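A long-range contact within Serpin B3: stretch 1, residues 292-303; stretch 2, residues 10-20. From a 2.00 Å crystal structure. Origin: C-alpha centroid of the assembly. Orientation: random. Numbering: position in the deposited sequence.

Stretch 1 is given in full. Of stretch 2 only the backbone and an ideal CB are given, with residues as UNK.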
# COMPACT_ATOMS: atom_id res chain seq x y z
N SER A 292 7.93 3.98 7.17
CA SER A 292 6.84 4.75 7.77
C SER A 292 6.56 6.06 7.05
O SER A 292 7.46 6.69 6.60
CB SER A 292 7.20 5.10 9.21
OG SER A 292 7.38 3.91 9.95
N TYR A 293 5.31 6.51 7.04
CA TYR A 293 4.95 7.77 6.41
C TYR A 293 4.02 8.51 7.30
O TYR A 293 3.01 7.94 7.77
CB TYR A 293 4.32 7.59 5.00
CG TYR A 293 5.21 6.75 4.11
CD1 TYR A 293 5.19 5.35 4.16
CD2 TYR A 293 6.14 7.35 3.28
CE1 TYR A 293 6.05 4.62 3.39
CE2 TYR A 293 7.00 6.63 2.53
CZ TYR A 293 6.94 5.26 2.57
OH TYR A 293 7.84 4.56 1.85
N ASP A 294 4.36 9.79 7.55
CA ASP A 294 3.39 10.75 8.10
C ASP A 294 2.73 11.38 6.93
O ASP A 294 3.38 12.13 6.21
CB ASP A 294 4.08 11.84 8.92
CG ASP A 294 3.09 12.73 9.62
OD1 ASP A 294 2.04 13.08 9.02
OD2 ASP A 294 3.37 13.06 10.79
N LEU A 295 1.46 11.10 6.74
CA LEU A 295 0.79 11.52 5.50
C LEU A 295 0.05 12.85 5.51
O LEU A 295 -0.46 13.27 4.48
CB LEU A 295 -0.18 10.42 5.02
CG LEU A 295 0.43 9.07 4.62
CD1 LEU A 295 -0.69 8.09 4.28
CD2 LEU A 295 1.38 9.22 3.46
N LYS A 296 -0.02 13.49 6.65
CA LYS A 296 -0.85 14.71 6.81
C LYS A 296 -0.48 15.82 5.82
O LYS A 296 -1.34 16.22 5.01
CB LYS A 296 -0.74 15.18 8.25
CG LYS A 296 -1.64 16.31 8.66
CD LYS A 296 -1.08 16.85 9.97
CE LYS A 296 -2.15 17.55 10.77
NZ LYS A 296 -1.60 17.91 12.10
N ASP A 297 0.78 16.26 5.84
CA ASP A 297 1.21 17.38 4.95
C ASP A 297 1.22 16.96 3.49
O ASP A 297 0.77 17.72 2.61
CB ASP A 297 2.60 17.94 5.32
CG ASP A 297 2.59 18.79 6.59
OD1 ASP A 297 1.50 19.16 7.08
OD2 ASP A 297 3.69 19.06 7.10
N THR A 298 1.67 15.73 3.25
CA THR A 298 1.54 15.10 1.93
C THR A 298 0.11 15.21 1.35
O THR A 298 -0.09 15.71 0.25
CB THR A 298 1.96 13.63 1.99
OG1 THR A 298 3.30 13.54 2.44
CG2 THR A 298 1.88 12.92 0.61
N LEU A 299 -0.89 14.74 2.08
CA LEU A 299 -2.29 14.80 1.57
C LEU A 299 -2.80 16.23 1.43
O LEU A 299 -3.60 16.53 0.55
CB LEU A 299 -3.24 14.02 2.51
CG LEU A 299 -2.92 12.50 2.51
CD1 LEU A 299 -3.60 11.81 3.67
CD2 LEU A 299 -3.32 11.94 1.18
N ARG A 300 -2.40 17.06 2.37
CA ARG A 300 -2.64 18.51 2.29
C ARG A 300 -2.17 19.07 0.95
O ARG A 300 -3.00 19.56 0.19
CB ARG A 300 -1.99 19.20 3.48
CG ARG A 300 -2.34 20.66 3.66
CD ARG A 300 -1.59 21.13 4.91
NE ARG A 300 -2.43 20.99 6.10
CZ ARG A 300 -2.01 20.62 7.30
NH1 ARG A 300 -0.74 20.31 7.54
NH2 ARG A 300 -2.89 20.57 8.30
N THR A 301 -0.89 18.88 0.63
CA THR A 301 -0.34 19.20 -0.69
C THR A 301 -1.16 18.70 -1.85
O THR A 301 -1.27 19.38 -2.90
CB THR A 301 1.04 18.57 -0.85
OG1 THR A 301 1.89 19.02 0.21
CG2 THR A 301 1.67 18.91 -2.19
N MET A 302 -1.71 17.48 -1.69
CA MET A 302 -2.34 16.80 -2.77
C MET A 302 -3.70 17.37 -2.97
O MET A 302 -4.30 17.09 -3.96
CB MET A 302 -2.39 15.27 -2.52
CG MET A 302 -0.98 14.61 -2.57
SD MET A 302 -0.76 12.85 -2.14
CE MET A 302 -2.08 12.30 -3.19
N GLY A 303 -4.21 18.19 -2.05
CA GLY A 303 -5.55 18.78 -2.23
C GLY A 303 -6.48 18.64 -1.04
O GLY A 303 -7.54 19.29 -1.01
N UNK A 10 -3.85 5.50 -9.90
CA UNK A 10 -3.45 6.92 -10.06
C UNK A 10 -3.06 7.58 -8.76
O UNK A 10 -2.03 8.28 -8.66
CB UNK A 10 -4.59 7.72 -10.69
N UNK A 11 -3.87 7.35 -7.74
CA UNK A 11 -3.56 7.79 -6.38
C UNK A 11 -2.24 7.23 -5.92
O UNK A 11 -1.41 7.98 -5.36
CB UNK A 11 -4.67 7.38 -5.41
N UNK A 12 -2.00 5.95 -6.21
CA UNK A 12 -0.69 5.31 -5.94
C UNK A 12 0.49 6.10 -6.56
O UNK A 12 1.48 6.38 -5.87
CB UNK A 12 -0.69 3.88 -6.49
N UNK A 13 0.40 6.50 -7.82
CA UNK A 13 1.49 7.30 -8.40
C UNK A 13 1.58 8.72 -7.83
O UNK A 13 2.71 9.26 -7.67
CB UNK A 13 1.31 7.38 -9.92
N UNK A 14 0.42 9.30 -7.49
CA UNK A 14 0.43 10.63 -6.92
C UNK A 14 1.16 10.52 -5.59
O UNK A 14 1.91 11.44 -5.20
CB UNK A 14 -0.98 11.19 -6.75
N UNK A 15 0.99 9.39 -4.89
CA UNK A 15 1.72 9.24 -3.62
C UNK A 15 3.19 9.12 -3.85
O UNK A 15 3.99 9.73 -3.12
CB UNK A 15 1.22 8.02 -2.84
N UNK A 16 3.55 8.30 -4.81
CA UNK A 16 4.93 7.97 -5.07
C UNK A 16 5.79 9.22 -5.32
O UNK A 16 6.89 9.32 -4.81
CB UNK A 16 5.01 7.02 -6.27
N UNK A 17 5.27 10.15 -6.12
CA UNK A 17 5.96 11.44 -6.44
C UNK A 17 6.23 12.27 -5.18
O UNK A 17 7.28 12.82 -5.03
CB UNK A 17 5.12 12.27 -7.42
N UNK A 18 5.34 12.26 -4.22
CA UNK A 18 5.62 12.89 -2.93
C UNK A 18 6.68 12.17 -2.13
O UNK A 18 7.61 12.80 -1.60
CB UNK A 18 4.34 12.97 -2.10
N UNK A 19 6.57 10.83 -2.10
CA UNK A 19 7.46 10.00 -1.34
C UNK A 19 8.91 10.11 -1.85
O UNK A 19 9.85 10.02 -1.06
CB UNK A 19 6.98 8.55 -1.39
N UNK A 20 9.05 10.34 -3.13
CA UNK A 20 10.37 10.56 -3.71
C UNK A 20 11.20 11.66 -3.05
O UNK A 20 12.43 11.66 -3.15
CB UNK A 20 10.21 10.89 -5.19

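Stretch 2 is helical from 10 through at least most of its length, and it crosses the helix of stretch 1 with 118° between the N-to-C directions and axes 10.7 Å apart at closest approach. No hydrogen bond joins the two, so the rules to read are those of shape and apolar surface.

Positions 10, 12, 13, 16 and 17 have ideal CB atoms with nothing of stretch 1 within 5.5 Å. This contact therefore sets no preference among helix-compatible residues there; they are Lys10, Met12, Phe13, Phe16 and Gln17.

At position 11 CA-to-CB points sideways and the CB touches nothing, so a small residue here would itself reach neither Leu299 nor Met302. A long or aromatic apolar side chain suits. It is Phe11, chi1 t, whose CE1 lies 3.7 Å from Met302 CE; Leu299 CD2 approaches the ring at its edge.

Position 14 points toward stretch 1, its ideal CB 3.9 Å from Met302 CE. The methyl needs only a CB to rest on, so alanine, serine or a short polar residue would all serve. Asp14 is the choice: its CB lies 3.8 Å from Met302 CE, while OD2 is hydrogen-bonded elsewhere in the structure.

Position 15 points sideways, with Met302 SD 5.3 Å from the ideal CB. A branched or flexible apolar residue could close that gap. Leu15 does, bringing CD2 to 3.9 Å from Met302 SD.

Position 18 faces Thr298 directly: the ideal CB is 3.7 Å from Thr298 CG2 and 5.1 Å from Met302 SD. Something with an aliphatic stem is wanted, and nothing in stretch 1 demands a particular end, so an apolar or a polar one could follow the stem; Thr301 OG1 already donates to Asp297 O. Gln18 fits, with CB 3.7 Å from Thr298 CG2 and OE1 4.0 Å from Thr301 CG2, a contact without a hydrogen bond; OE1 is hydrogen-bonded to a residue just outside the stretches. Together 11, 14, 15 and 18 form the hole into which Met302 is the knob.

Position 19 points toward the Tyr293 ring, whose CE2 is 4.4 Å from the ideal CB. A flat apolar group could lie on that ring and extend toward Leu295; leucine or methionine would find apolar contact too, but an aromatic can stack. Phe19, chi1 m, gives a face-to-face stack with Tyr293, centroids 4.2 Å apart and planes at 29°, with its CE1 3.5 Å from Tyr293 CD2. Leu295 CD2 meets the Phe19 ring at its edge, 3.7 Å from CE1.

Position 20 is out of reach of stretch 1, which leaves the choice open. It is Arg20, which touches a crystal neighbour.

Stretch 2, residues 10-20: KFMFDLFQQFR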
# COMPACT_ATOMS: atom_id res chain seq x y z
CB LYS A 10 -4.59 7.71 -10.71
CG LYS A 10 -4.90 7.28 -12.15
CD LYS A 10 -6.12 8.01 -12.70
CE LYS A 10 -6.44 7.62 -14.12
NZ LYS A 10 -5.38 8.12 -15.05
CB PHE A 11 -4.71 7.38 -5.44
CG PHE A 11 -4.50 7.74 -4.02
CD1 PHE A 11 -4.22 9.02 -3.64
CD2 PHE A 11 -4.65 6.76 -3.01
CE1 PHE A 11 -4.06 9.36 -2.30
CE2 PHE A 11 -4.46 7.08 -1.68
CZ PHE A 11 -4.16 8.39 -1.31
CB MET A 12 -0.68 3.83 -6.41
CG MET A 12 0.66 3.05 -6.23
SD MET A 12 0.57 1.51 -7.13
CE MET A 12 1.19 2.11 -8.71
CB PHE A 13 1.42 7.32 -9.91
CG PHE A 13 1.89 6.05 -10.53
CD1 PHE A 13 3.22 5.70 -10.45
CD2 PHE A 13 0.99 5.16 -11.13
CE1 PHE A 13 3.68 4.52 -11.01
CE2 PHE A 13 1.43 3.97 -11.68
CZ PHE A 13 2.78 3.64 -11.62
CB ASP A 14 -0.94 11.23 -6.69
CG ASP A 14 -1.75 11.38 -7.97
OD1 ASP A 14 -1.23 11.22 -9.10
OD2 ASP A 14 -2.96 11.60 -7.80
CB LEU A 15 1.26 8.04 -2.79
CG LEU A 15 -0.10 8.21 -2.13
CD1 LEU A 15 -0.62 6.86 -1.63
CD2 LEU A 15 -0.21 9.20 -1.03
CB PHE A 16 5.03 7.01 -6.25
CG PHE A 16 6.41 6.52 -6.49
CD1 PHE A 16 6.94 5.52 -5.73
CD2 PHE A 16 7.21 7.11 -7.45
CE1 PHE A 16 8.23 5.07 -5.93
CE2 PHE A 16 8.51 6.69 -7.66
CZ PHE A 16 9.03 5.68 -6.89
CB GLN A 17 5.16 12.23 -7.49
CG GLN A 17 4.81 11.48 -8.79
CD GLN A 17 5.98 11.15 -9.75
OE1 GLN A 17 5.80 11.17 -10.98
NE2 GLN A 17 7.13 10.82 -9.22
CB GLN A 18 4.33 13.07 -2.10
CG GLN A 18 3.30 13.94 -2.84
CD GLN A 18 3.87 15.33 -3.13
OE1 GLN A 18 4.46 15.99 -2.25
NE2 GLN A 18 3.79 15.73 -4.39
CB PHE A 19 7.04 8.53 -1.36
CG PHE A 19 5.76 8.25 -0.65
CD1 PHE A 19 5.25 9.10 0.29
CD2 PHE A 19 5.07 7.08 -0.92
CE1 PHE A 19 4.07 8.84 0.91
CE2 PHE A 19 3.89 6.80 -0.28
CZ PHE A 19 3.38 7.68 0.64
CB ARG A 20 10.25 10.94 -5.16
CG ARG A 20 9.77 9.79 -6.00
CD ARG A 20 9.75 10.17 -7.45
NE ARG A 20 11.12 10.27 -7.91
CZ ARG A 20 11.48 10.77 -9.07
NH1 ARG A 20 10.57 11.16 -9.93
NH2 ARG A 20 12.77 10.83 -9.41
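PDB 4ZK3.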